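Local coordinates for protein tapirin (Caldicellulosiruptor hydrothermalis, PDB 6N2C) that probably binds cellulose and mediates adhesion of the cell to it, through a zinc-containing beta-helix domain, at residues S305-I310 with T323-L328; N265-S270 with K285-A290; I339-D344 with A367-P372; G278-S283 with N291-D296. One frame throughout, in Å; residues are numbered along the deposited sequence. Where two conformers were deposited one is given.

Interaction 1. Residues S305-I310 with T323-L328; sequences SNLVTI and TDKMVL
Ser-305 opens the contact with its backbone N, which gives a nearly straight hydrogen bond of 3.0 Å to OD1 of Asp-324. The nitrogen sits above the carboxylate plane. Chi1 of Asp-324 (54°) places CG between its own backbone N and carbonyl carbon, and the carboxylate there reaches back to Ser-305. At Asn-306 the two backbone bonds to Asp-324 O and Lys-325 N are weak. The peptide bond between Asp-324 and Lys-325 is cis. A water also donates to Asn-306 O. The Asn-306 amide crosses the Thr-323 side chain at about a right angle, with Asn-306 ND2 3.5 Å from Thr-323 CG2. The polar ends of Asn-306 are held elsewhere, ND2 by Asn-302 O and OD1 by Asp-286 N. Leu-307 lies beside Lys-325, pointing the same way. CD1 of Leu-307 touches CG of Lys-325 at 3.7 Å and CG2 of Val-327 at 3.8 Å. From Val-308 onward the backbone pairing is regular: Val-308 N to Lys-325 O, Val-327 N to Val-308 O, Ile-310 N to Val-327 O. On the buried face CG1 of Val-308 meets the methyl CE of Met-326 at 4.1 Å. Thr-309 pairs with Val-327 on the opposite face. Ile-310 ends the row, its CG1 lying 4.0 Å from CD2 of Leu-328. Such in-register pairing of parallel strands from successive turns is characteristic of a parallel beta-helix.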
loop_
_atom_site.group_PDB
_atom_site.type_symbol
_atom_site.label_atom_id
_atom_site.label_comp_id
_atom_site.label_asym_id
_atom_site.label_seq_id
_atom_site.Cartn_x
_atom_site.Cartn_y
_atom_site.Cartn_z
ATOM N N SER A 305 17.462 -2.888 8.703
ATOM C CA SER A 305 16.520 -3.667 9.453
ATOM C C SER A 305 15.075 -3.477 8.963
ATOM O O SER A 305 14.153 -3.568 9.765
ATOM C CB SER A 305 16.601 -3.374 10.933
ATOM O OG SER A 305 15.986 -4.435 11.627
ATOM N N ASN A 306 14.943 -3.237 7.667
ATOM C CA ASN A 306 13.601 -3.256 7.000
ATOM C C ASN A 306 13.238 -4.678 6.749
ATOM O O ASN A 306 14.083 -5.630 6.690
ATOM C CB ASN A 306 13.663 -2.506 5.705
ATOM C CG ASN A 306 13.966 -1.069 5.877
ATOM O OD1 ASN A 306 13.183 -0.305 6.534
ATOM N ND2 ASN A 306 15.004 -0.594 5.153
ATOM N N LEU A 307 11.952 -4.920 6.469
ATOM C CA LEU A 307 11.563 -6.281 6.092
ATOM C C LEU A 307 10.331 -6.159 5.181
ATOM O O LEU A 307 9.341 -5.579 5.598
ATOM C CB LEU A 307 11.183 -7.105 7.289
ATOM C CG LEU A 307 10.695 -8.550 7.026
ATOM C CD1 LEU A 307 11.677 -9.291 6.203
ATOM C CD2 LEU A 307 10.296 -9.286 8.269
ATOM N N VAL A 308 10.462 -6.580 3.952
ATOM C CA VAL A 308 9.328 -6.680 3.029
ATOM C C VAL A 308 9.101 -8.208 2.783
ATOM O O VAL A 308 9.949 -8.880 2.213
ATOM C CB VAL A 308 9.544 -5.980 1.703
ATOM C CG1 VAL A 308 8.322 -6.244 0.817
ATOM C CG2 VAL A 308 9.724 -4.474 1.929
ATOM N N THR A 309 7.980 -8.750 3.314
ATOM C CA THR A 309 7.643 -10.125 3.187
ATOM C C THR A 309 6.532 -10.300 2.127
ATOM O O THR A 309 5.483 -9.602 2.239
ATOM C CB THR A 309 7.155 -10.657 4.542
ATOM O OG1 THR A 309 8.228 -10.564 5.506
ATOM C CG2 THR A 309 6.781 -12.069 4.422
ATOM N N ILE A 310 6.747 -11.147 1.128
ATOM C CA ILE A 310 5.799 -11.367 0.029
ATOM C C ILE A 310 5.221 -12.767 0.125
ATOM O O ILE A 310 5.971 -13.767 0.066
ATOM C CB ILE A 310 6.482 -11.215 -1.354
ATOM C CG1 ILE A 310 7.154 -9.851 -1.525
ATOM C CG2 ILE A 310 5.523 -11.497 -2.541
ATOM C CD1 ILE A 310 6.276 -8.645 -1.394
ATOM N N THR A 323 19.673 -2.617 1.224
ATOM C CA THR A 323 19.802 -2.910 2.599
ATOM C C THR A 323 18.967 -4.128 2.954
ATOM O O THR A 323 18.327 -4.697 2.033
ATOM C CB THR A 323 19.454 -1.645 3.425
ATOM O OG1 THR A 323 19.958 -1.858 4.751
ATOM C CG2 THR A 323 17.892 -1.396 3.435
ATOM N N ASP A 324 18.953 -4.574 4.202
ATOM C CA ASP A 324 18.185 -5.734 4.612
ATOM C C ASP A 324 16.742 -5.292 4.787
ATOM O O ASP A 324 16.547 -4.230 5.368
ATOM C CB ASP A 324 18.734 -6.393 5.875
ATOM C CG ASP A 324 18.887 -5.436 7.076
ATOM O OD1 ASP A 324 19.402 -4.278 6.961
ATOM O OD2 ASP A 324 18.447 -5.837 8.139
ATOM N N LYS A 325 15.725 -6.038 4.333
ATOM C CA LYS A 325 15.761 -7.178 3.420
ATOM C C LYS A 325 14.366 -7.374 2.760
ATOM O O LYS A 325 13.395 -6.690 3.076
ATOM C CB LYS A 325 16.160 -8.478 4.119
ATOM C CG LYS A 325 15.268 -8.927 5.272
ATOM C CD LYS A 325 15.907 -10.131 5.979
ATOM C CE LYS A 325 15.244 -10.531 7.299
ATOM N NZ LYS A 325 15.777 -11.822 7.820
ATOM N N MET A 326 14.333 -8.270 1.808
ATOM C CA MET A 326 13.061 -8.761 1.201
ATOM C C MET A 326 13.057 -10.275 1.417
ATOM O O MET A 326 14.134 -10.887 1.219
ATOM C CB MET A 326 13.005 -8.512 -0.245
ATOM C CG MET A 326 11.716 -9.028 -0.870
ATOM S SD MET A 326 11.599 -8.480 -2.585
ATOM C CE MET A 326 10.600 -7.114 -2.454
ATOM N N VAL A 327 11.944 -10.830 1.903
ATOM C CA VAL A 327 11.714 -12.277 1.984
ATOM C C VAL A 327 10.575 -12.744 1.057
ATOM O O VAL A 327 9.481 -12.147 1.114
ATOM C CB VAL A 327 11.386 -12.678 3.423
ATOM C CG1 VAL A 327 10.932 -14.143 3.540
ATOM C CG2 VAL A 327 12.646 -12.457 4.322
ATOM N N LEU A 328 10.853 -13.738 0.197
ATOM C CA LEU A 328 9.815 -14.399 -0.645
ATOM C C LEU A 328 9.386 -15.653 0.086
ATOM O O LEU A 328 10.184 -16.569 0.279
ATOM C CB LEU A 328 10.328 -14.686 -2.031
ATOM C CG LEU A 328 10.960 -13.537 -2.788
ATOM C CD1 LEU A 328 11.339 -13.976 -4.149
ATOM C CD2 LEU A 328 10.078 -12.295 -2.804
HETATM O O HOH W 1 15.286 -7.318 8.333
#

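Interaction 2. Residues N265-S270 with K285-A290; sequences NNRLES and KDEIVA
The guanidinium of Arg-267 meets two carboxylates at its edge, OE1 of Glu-269 and OE1 of Glu-287. A water also lies in its plane. Arg-267 NH1 gives a short bond of 2.6 Å to OE1 of Glu-269, using the anti lone pair of that oxygen. Arg-267 NE makes a longer, weak bond of 3.3 Å to OE1 of Glu-287, which belongs to the same salt-bridge network. The Arg-267 chain is extended from CG to NE and lies alongside Glu-287, but their flat groups are turned 81° apart. The water accepts from NH2 and donates to OE2 of Glu-287, a second link between the pair. CG2 of Val-289 lies 3.8 Å from Arg-267 NH2, oblique to the group.

The second pair of flat groups is Asn-266 and Asp-286. Their amide and carboxylate planes are 32° apart. OD1 of Asp-286 takes bonds of 2.8 Å from both N and ND2 of Asn-266. The backbone N comes nearly along the C-O axis, and ND2 comes on the syn side, tilted out of the carboxylate plane. Ser-283 OG holds OD2 of Asp-286. Asn-262 O is a second acceptor for ND2.

These are adjacent parallel strands of a beta-helix, in register from one turn to the next. Backbone bonds join Asn-266 O to Glu-287 N, Leu-268 N to Glu-287 O, Leu-268 O to Val-289 N, and Ser-270 N to Val-289 O. On the buried face Leu-268 CB approaches CG1 of Ile-288 at 4.3 Å. A second water donates to both Asn-266 O and Lys-285 O. At the exposed end OD1 of Asn-265 lies 3.7 Å from CB of Lys-285.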
loop_
_atom_site.group_PDB
_atom_site.type_symbol
_atom_site.label_atom_id
_atom_site.label_comp_id
_atom_site.label_asym_id
_atom_site.label_seq_id
_atom_site.Cartn_x
_atom_site.Cartn_y
_atom_site.Cartn_z
ATOM N N ASN A 265 10.297 2.543 12.034
ATOM C CA ASN A 265 9.495 1.717 12.913
ATOM C C ASN A 265 7.979 1.598 12.466
ATOM O O ASN A 265 7.156 1.302 13.290
ATOM C CB ASN A 265 9.538 2.220 14.328
ATOM C CG ASN A 265 10.940 2.102 14.930
ATOM O OD1 ASN A 265 11.447 1.015 14.991
ATOM N ND2 ASN A 265 11.537 3.227 15.333
ATOM N N ASN A 266 7.720 1.750 11.182
ATOM C CA ASN A 266 6.339 1.653 10.679
ATOM C C ASN A 266 6.092 0.226 10.277
ATOM O O ASN A 266 7.030 -0.514 9.902
ATOM C CB ASN A 266 6.197 2.534 9.498
ATOM C CG ASN A 266 6.488 4.003 9.788
ATOM O OD1 ASN A 266 5.702 4.684 10.438
ATOM N ND2 ASN A 266 7.595 4.494 9.276
ATOM N N ARG A 267 4.778 -0.136 10.183
ATOM C CA ARG A 267 4.404 -1.465 9.742
ATOM C C ARG A 267 3.142 -1.311 8.877
ATOM O O ARG A 267 2.233 -0.572 9.275
ATOM C CB ARG A 267 4.083 -2.335 10.929
ATOM C CG ARG A 267 3.772 -3.779 10.548
ATOM C CD ARG A 267 3.631 -4.727 11.786
ATOM N NE ARG A 267 3.418 -6.111 11.412
ATOM C CZ ARG A 267 2.237 -6.715 11.165
ATOM N NH1 ARG A 267 1.034 -6.108 11.281
ATOM N NH2 ARG A 267 2.252 -8.008 10.791
ATOM N N LEU A 268 3.172 -1.953 7.742
ATOM C CA LEU A 268 1.997 -2.027 6.826
ATOM C C LEU A 268 1.713 -3.479 6.600
ATOM O O LEU A 268 2.515 -4.185 5.982
ATOM C CB LEU A 268 2.342 -1.365 5.513
ATOM C CG LEU A 268 1.271 -1.275 4.410
ATOM C CD1 LEU A 268 -0.014 -0.767 5.000
ATOM C CD2 LEU A 268 1.778 -0.412 3.289
ATOM N N GLU A 269 0.511 -3.916 6.996
ATOM C CA GLU A 269 0.034 -5.244 6.797
ATOM C C GLU A 269 -1.125 -5.179 5.765
ATOM O O GLU A 269 -2.101 -4.462 6.029
ATOM C CB GLU A 269 -0.466 -5.810 8.081
ATOM C CG GLU A 269 -1.011 -7.248 7.963
ATOM C CD GLU A 269 -1.562 -7.803 9.311
ATOM O OE1 GLU A 269 -1.088 -7.314 10.417
ATOM O OE2 GLU A 269 -2.587 -8.613 9.214
ATOM N N SER A 270 -0.921 -5.821 4.629
ATOM C CA SER A 270 -1.898 -5.864 3.507
ATOM C C SER A 270 -2.246 -7.333 3.266
ATOM O O SER A 270 -1.398 -8.146 2.854
ATOM C CB SER A 270 -1.310 -5.191 2.260
ATOM O OG SER A 270 -2.117 -5.460 1.101
ATOM N N LYS A 285 13.964 0.218 9.593
ATOM C CA LYS A 285 13.187 -0.430 10.625
ATOM C C LYS A 285 11.655 -0.394 10.229
ATOM O O LYS A 285 10.798 -0.360 11.081
ATOM C CB LYS A 285 13.361 0.205 11.987
ATOM C CG LYS A 285 14.772 0.043 12.525
ATOM C CD LYS A 285 14.770 -1.203 13.370
ATOM C CE LYS A 285 14.832 -0.773 14.805
ATOM N NZ LYS A 285 16.243 -0.712 15.264
ATOM N N ASP A 286 11.399 -0.490 8.938
ATOM C CA ASP A 286 10.007 -0.486 8.437
ATOM C C ASP A 286 9.688 -1.900 7.914
ATOM O O ASP A 286 10.555 -2.582 7.326
ATOM C CB ASP A 286 9.845 0.541 7.348
ATOM C CG ASP A 286 9.925 1.951 7.851
ATOM O OD1 ASP A 286 9.338 2.270 8.930
ATOM O OD2 ASP A 286 10.412 2.800 7.062
ATOM N N GLU A 287 8.415 -2.299 8.093
ATOM C CA GLU A 287 7.980 -3.615 7.646
ATOM C C GLU A 287 6.756 -3.525 6.786
ATOM O O GLU A 287 5.818 -2.840 7.152
ATOM C CB GLU A 287 7.641 -4.447 8.878
ATOM C CG GLU A 287 7.192 -5.862 8.543
ATOM C CD GLU A 287 6.828 -6.756 9.749
ATOM O OE1 GLU A 287 6.722 -6.285 10.903
ATOM O OE2 GLU A 287 6.733 -7.978 9.536
ATOM N N ILE A 288 6.747 -4.286 5.693
ATOM C CA ILE A 288 5.543 -4.480 4.860
ATOM C C ILE A 288 5.296 -5.974 4.896
ATOM O O ILE A 288 6.202 -6.774 4.616
ATOM C CB ILE A 288 5.788 -4.025 3.465
ATOM C CG1 ILE A 288 5.963 -2.499 3.461
ATOM C CG2 ILE A 288 4.556 -4.359 2.596
ATOM C CD1 ILE A 288 6.051 -1.927 2.113
ATOM N N VAL A 289 4.092 -6.393 5.233
ATOM C CA VAL A 289 3.717 -7.800 5.008
ATOM C C VAL A 289 2.591 -7.815 3.950
ATOM O O VAL A 289 1.557 -7.217 4.196
ATOM C CB VAL A 289 3.099 -8.389 6.300
ATOM C CG1 VAL A 289 2.741 -9.883 6.087
ATOM C CG2 VAL A 289 4.041 -8.270 7.487
ATOM N N ALA A 290 2.836 -8.333 2.768
ATOM C CA ALA A 290 1.870 -8.298 1.701
ATOM C C ALA A 290 1.574 -9.679 1.144
ATOM O O ALA A 290 2.345 -10.631 1.251
ATOM C CB ALA A 290 2.399 -7.432 0.584
HETATM O O HOH W 2 8.483 -1.881 11.939
HETATM O O HOH W 3 4.887 -9.149 11.062
#

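Interaction 3. Residues I339-D344 with A367-P372; sequences IEIRND and ATIDAP
Ile-341 and Ala-367 meet where the two chain pieces run 142° apart, measured from 341 to 343 against 367 to 369, and the contact is made by side-chain packing. Ile-341 carries it with two branches. CG2 of Ile-341 rests on CB of Ala-367 at 3.8 Å. CD1 of Ile-341 reaches further and touches CG1 of Ile-369 at 3.6 Å and CD1 of Ile-369 at 3.8 Å. The two isoleucine side chains cross at about a right angle. Chi1 of Ile-341 (-53°) places CG1 beside the backbone N and CG2 anti to it. Chi2 (179°) then carries CD1 out to Ile-369. CB of Ala-367 also lies 3.7 Å from the carbonyl O of Ile-341. All three of these residues are buried. Ile-362 of strand 359-363 touches both Ala-367 and Ile-369, and Leu-389 of strand 388-391 packs on Ile-369.

The outer side of strand 338-341 is polar. NE and NH1 of Arg-342 both bond to OE2 of Glu-340, each at 2.8 Å, in a side-on grip of one oxygen. They reach it from opposite faces of the carboxylate plane. Lys-318 forms a salt bridge with OE1 of Glu-340, so each carboxylate oxygen has a cationic partner. Arg-342 also makes a cation-pi contact with Trp-322.

Strands 338-341 and 368-371 belong to different faces of the solenoid and to different turns. Aliphatic side chains meeting across a corner, inside the coil, are typical of the core of a parallel beta-helix.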
loop_
_atom_site.group_PDB
_atom_site.type_symbol
_atom_site.label_atom_id
_atom_site.label_comp_id
_atom_site.label_asym_id
_atom_site.label_seq_id
_atom_site.Cartn_x
_atom_site.Cartn_y
_atom_site.Cartn_z
ATOM N N ILE A 339 15.714 -5.461 -11.391
ATOM C CA ILE A 339 16.024 -5.706 -10.029
ATOM C C ILE A 339 17.489 -5.314 -9.821
ATOM O O ILE A 339 18.348 -5.730 -10.624
ATOM C CB ILE A 339 15.905 -7.150 -9.738
ATOM C CG1 ILE A 339 14.479 -7.679 -9.938
ATOM C CG2 ILE A 339 16.260 -7.412 -8.284
ATOM C CD1 ILE A 339 14.259 -9.148 -9.511
ATOM N N GLU A 340 17.773 -4.506 -8.780
ATOM C CA GLU A 340 19.160 -4.093 -8.541
ATOM C C GLU A 340 19.425 -4.302 -7.045
ATOM O O GLU A 340 18.695 -3.749 -6.192
ATOM C CB GLU A 340 19.365 -2.657 -9.013
ATOM C CG GLU A 340 20.754 -2.122 -8.684
ATOM C CD GLU A 340 20.900 -0.662 -9.116
ATOM O OE1 GLU A 340 20.009 -0.097 -9.812
ATOM O OE2 GLU A 340 21.941 -0.101 -8.826
ATOM N N ILE A 341 20.426 -5.134 -6.705
ATOM C CA ILE A 341 20.775 -5.399 -5.337
ATOM C C ILE A 341 22.210 -4.878 -5.182
ATOM O O ILE A 341 23.083 -5.291 -5.941
ATOM C CB ILE A 341 20.725 -6.906 -5.053
ATOM C CG1 ILE A 341 19.349 -7.477 -5.498
ATOM C CG2 ILE A 341 21.035 -7.255 -3.635
ATOM C CD1 ILE A 341 19.187 -8.934 -5.298
ATOM N N ARG A 342 22.396 -3.923 -4.274
ATOM C CA ARG A 342 23.731 -3.397 -4.041
ATOM C C ARG A 342 23.905 -3.096 -2.576
ATOM O O ARG A 342 23.061 -3.419 -1.733
ATOM C CB ARG A 342 23.949 -2.196 -4.920
ATOM C CG ARG A 342 23.185 -0.982 -4.586
ATOM C CD ARG A 342 23.768 0.237 -5.330
ATOM N NE ARG A 342 23.813 0.060 -6.768
ATOM C CZ ARG A 342 24.917 0.063 -7.562
ATOM N NH1 ARG A 342 24.746 -0.161 -8.855
ATOM N NH2 ARG A 342 26.184 0.268 -7.136
ATOM N N ASN A 343 25.108 -2.632 -2.221
ATOM C CA ASN A 343 25.429 -2.408 -0.772
ATOM C C ASN A 343 25.070 -3.625 0.043
ATOM O O ASN A 343 25.498 -4.708 -0.249
ATOM C CB ASN A 343 24.754 -1.096 -0.323
ATOM C CG ASN A 343 25.201 0.093 -1.162
ATOM O OD1 ASN A 343 26.282 0.058 -1.730
ATOM N ND2 ASN A 343 24.382 1.119 -1.269
ATOM N N ASP A 344 24.295 -3.467 1.130
ATOM C CA ASP A 344 23.906 -4.523 2.013
ATOM C C ASP A 344 22.535 -5.224 1.633
ATOM O O ASP A 344 21.911 -5.971 2.449
ATOM C CB ASP A 344 23.746 -3.955 3.433
ATOM C CG ASP A 344 25.134 -3.625 4.095
ATOM O OD1 ASP A 344 26.101 -4.322 3.756
ATOM O OD2 ASP A 344 25.197 -2.659 4.921
ATOM N N ALA A 367 26.175 -7.821 -1.391
ATOM C CA ALA A 367 24.836 -8.009 -2.096
ATOM C C ALA A 367 24.557 -9.500 -2.125
ATOM O O ALA A 367 25.440 -10.307 -2.498
ATOM C CB ALA A 367 24.852 -7.445 -3.477
ATOM N N THR A 368 23.357 -9.876 -1.702
ATOM C CA THR A 368 23.059 -11.260 -1.390
ATOM C C THR A 368 21.735 -11.693 -1.966
ATOM O O THR A 368 20.713 -10.992 -1.788
ATOM C CB THR A 368 22.979 -11.461 0.115
ATOM O OG1 THR A 368 24.232 -11.092 0.766
ATOM C CG2 THR A 368 22.713 -12.874 0.453
ATOM N N ILE A 369 21.748 -12.834 -2.638
ATOM C CA ILE A 369 20.544 -13.610 -2.857
ATOM C C ILE A 369 20.709 -14.945 -2.155
ATOM O O ILE A 369 21.524 -15.769 -2.534
ATOM C CB ILE A 369 20.240 -13.767 -4.368
ATOM C CG1 ILE A 369 20.134 -12.390 -5.084
ATOM C CG2 ILE A 369 19.006 -14.589 -4.581
ATOM C CD1 ILE A 369 19.909 -12.452 -6.612
ATOM N N ASP A 370 19.865 -15.190 -1.176
ATOM C CA ASP A 370 19.863 -16.440 -0.434
ATOM C C ASP A 370 18.585 -17.157 -0.692
ATOM O O ASP A 370 17.565 -16.929 -0.004
ATOM C CB ASP A 370 19.989 -16.114 1.031
ATOM C CG ASP A 370 19.994 -17.376 1.922
ATOM O OD1 ASP A 370 20.032 -18.520 1.461
ATOM O OD2 ASP A 370 19.958 -17.171 3.102
ATOM N N ALA A 371 18.631 -17.996 -1.712
ATOM C CA ALA A 371 17.400 -18.567 -2.331
ATOM C C ALA A 371 17.695 -19.900 -2.946
ATOM O O ALA A 371 17.533 -20.078 -4.143
ATOM C CB ALA A 371 16.857 -17.589 -3.375
ATOM N N PRO A 372 18.123 -20.874 -2.111
ATOM C CA PRO A 372 18.747 -22.076 -2.690
ATOM C C PRO A 372 17.823 -22.916 -3.551
ATOM O O PRO A 372 18.317 -23.674 -4.354
ATOM C CB PRO A 372 19.208 -22.846 -1.433
ATOM C CG PRO A 372 18.172 -22.442 -0.407
ATOM C CD PRO A 372 18.078 -20.953 -0.644
#

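Interaction 4. Residues G278-S283 with N291-D296; sequences GTISLS and NALFCD
Ile-280 and Cys-295 form the closest apolar contact, with CD1 of Ile-280 3.8 Å from CB of Cys-295. CD1 of Ile-280 is also 4.4 Å from CD2 of Leu-293. Chi1 of Ile-280 (-61°) sets CG1 anti to the carbonyl carbon. There CG1 of Ile-280 comes within 4.0 Å of CB of Cys-295. One direct hydrogen bond joins the segments. Asp-296 N donates to Gly-278 O at 3.0 Å, and the N-H to O angle of 138° shows that the bond is bent. CB of Cys-295 lies 3.8 Å from Gly-278 O, and CB of Asp-296 is 3.5 Å from it. The Gly-278 carbonyl is thus lined by the backbone and side chains of Cys-295 and Asp-296.

Further out, a water bridges the polar side chains. It donates to OD2 of Asp-296 at 2.7 Å and lies 2.8 Å from OG1 of Thr-279. The other carboxylate oxygen, OD1, is held by ND2 of Asn-317. Both oxygens of Asp-296 are therefore engaged. Gly-278 is itself placed by a hydrogen bond from its N to OG of Ser-276.

The hydrophobic partners are held by the layers around them. Ile-280 also packs on Leu-298 and on Ile-288, and Leu-293 packs on Leu-274. Strand 279-281 lies between strands 259-260 and 297-300 on one face of the beta-helix. Strand 293-294 lies between strands 273-276 and 313-315 on another. The contact joins the two faces around a corner, between one coil and the next.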
loop_
_atom_site.group_PDB
_atom_site.type_symbol
_atom_site.label_atom_id
_atom_site.label_comp_id
_atom_site.label_asym_id
_atom_site.label_seq_id
_atom_site.Cartn_x
_atom_site.Cartn_y
_atom_site.Cartn_z
ATOM N N GLY A 278 2.849 4.352 -8.103
ATOM C CA GLY A 278 4.092 5.119 -7.791
ATOM C C GLY A 278 5.118 4.278 -7.057
ATOM O O GLY A 278 5.200 3.062 -7.170
ATOM N N THR A 279 5.908 4.969 -6.264
ATOM C CA THR A 279 7.018 4.356 -5.560
ATOM C C THR A 279 6.636 4.074 -4.125
ATOM O O THR A 279 6.051 4.932 -3.469
ATOM C CB THR A 279 8.228 5.294 -5.634
ATOM O OG1 THR A 279 8.663 5.406 -6.981
ATOM C CG2 THR A 279 9.375 4.797 -4.872
ATOM N N ILE A 280 6.980 2.889 -3.653
ATOM C CA ILE A 280 6.868 2.470 -2.304
ATOM C C ILE A 280 8.244 2.519 -1.733
ATOM O O ILE A 280 9.123 1.808 -2.239
ATOM C CB ILE A 280 6.266 1.031 -2.155
ATOM C CG1 ILE A 280 4.841 1.017 -2.762
ATOM C CG2 ILE A 280 6.286 0.617 -0.666
ATOM C CD1 ILE A 280 4.230 -0.397 -2.679
ATOM N N SER A 281 8.466 3.402 -0.792
ATOM C CA SER A 281 9.836 3.687 -0.295
ATOM C C SER A 281 9.996 3.537 1.193
ATOM O O SER A 281 9.331 4.289 1.945
ATOM C CB SER A 281 10.232 5.100 -0.773
ATOM O OG SER A 281 11.509 5.454 -0.183
ATOM N N LEU A 282 10.883 2.596 1.640
ATOM C CA LEU A 282 11.081 2.342 3.057
ATOM C C LEU A 282 12.149 3.315 3.674
ATOM O O LEU A 282 12.969 3.888 2.914
ATOM C CB LEU A 282 11.402 0.877 3.392
ATOM C CG LEU A 282 10.134 -0.014 3.316
ATOM C CD1 LEU A 282 9.613 -0.196 1.875
ATOM C CD2 LEU A 282 10.535 -1.345 3.866
ATOM N N SER A 283 12.048 3.566 4.945
ATOM C CA SER A 283 12.911 4.517 5.682
ATOM C C SER A 283 13.976 3.905 6.572
ATOM O O SER A 283 14.949 4.599 6.923
ATOM C CB SER A 283 12.113 5.569 6.502
ATOM O OG SER A 283 11.442 5.017 7.621
ATOM N N ASN A 291 0.418 -9.787 0.500
ATOM C CA ASN A 291 0.085 -10.957 -0.304
ATOM C C ASN A 291 0.400 -10.628 -1.743
ATOM O O ASN A 291 1.475 -10.995 -2.203
ATOM C CB ASN A 291 -1.375 -11.379 -0.036
ATOM C CG ASN A 291 -1.605 -11.972 1.376
ATOM O OD1 ASN A 291 -0.678 -12.414 2.121
ATOM N ND2 ASN A 291 -2.891 -11.963 1.775
ATOM N N ALA A 292 -0.465 -9.900 -2.491
ATOM C CA ALA A 292 -0.111 -9.420 -3.803
ATOM C C ALA A 292 0.270 -7.947 -3.697
ATOM O O ALA A 292 -0.449 -7.162 -3.057
ATOM C CB ALA A 292 -1.304 -9.603 -4.774
ATOM N N LEU A 293 1.342 -7.571 -4.393
ATOM C CA LEU A 293 1.841 -6.211 -4.384
ATOM C C LEU A 293 2.155 -5.825 -5.819
ATOM O O LEU A 293 2.884 -6.516 -6.542
ATOM C CB LEU A 293 3.099 -6.170 -3.463
ATOM C CG LEU A 293 3.782 -4.819 -3.296
ATOM C CD1 LEU A 293 4.670 -4.872 -2.053
ATOM C CD2 LEU A 293 4.590 -4.361 -4.451
ATOM N N PHE A 294 1.586 -4.693 -6.259
ATOM C CA PHE A 294 1.916 -4.122 -7.511
ATOM C C PHE A 294 2.450 -2.696 -7.265
ATOM O O PHE A 294 1.853 -1.954 -6.502
ATOM C CB PHE A 294 0.668 -3.930 -8.424
ATOM C CG PHE A 294 -0.023 -5.189 -8.886
ATOM C CD1 PHE A 294 -0.729 -5.951 -7.966
ATOM C CD2 PHE A 294 -0.116 -5.515 -10.253
ATOM C CE1 PHE A 294 -1.484 -7.054 -8.403
ATOM C CE2 PHE A 294 -0.856 -6.591 -10.648
ATOM C CZ PHE A 294 -1.522 -7.354 -9.737
ATOM N N CYS A 295 3.535 -2.268 -7.949
ATOM C CA CYS A 295 3.960 -0.894 -7.810
ATOM C C CYS A 295 4.821 -0.512 -8.977
ATOM O O CYS A 295 5.213 -1.388 -9.734
ATOM C CB CYS A 295 4.640 -0.577 -6.435
ATOM S SG CYS A 295 6.230 -1.488 -6.305
ATOM N N ASP A 296 5.107 0.765 -9.173
ATOM C CA ASP A 296 6.097 1.096 -10.183
ATOM C C ASP A 296 7.500 0.699 -9.684
ATOM O O ASP A 296 8.244 -0.007 -10.377
ATOM C CB ASP A 296 6.084 2.542 -10.535
ATOM C CG ASP A 296 7.191 2.954 -11.472
ATOM O OD1 ASP A 296 7.250 2.517 -12.628
ATOM O OD2 ASP A 296 8.051 3.728 -11.011
HETATM O O HOH W 4 7.158 5.669 -9.324
#

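In the fold
From the N terminus, interaction 2 opens first, at 265-270, and closes at 285-290 after one turn of the coil. Interaction 4 starts inside that loop, at 278-283, and ends beyond it at 291-296, so the two cross. Ile-288 touches Ile-280 and Leu-282 where they meet. Interaction 1 follows in series, 305-310 with 323-328, closing the next-but-one step of the same strand ladder. Strand 307-310 is the neighbour of 287-290 and bonds to it. Interaction 3 comes last and spans 339-344 to 367-372. It touches interaction 1, Asp-344 against Thr-323, but is separate from interactions 2 and 4. Interactions 1 and 2 bind turns within one face, while 3 and 4 join different faces.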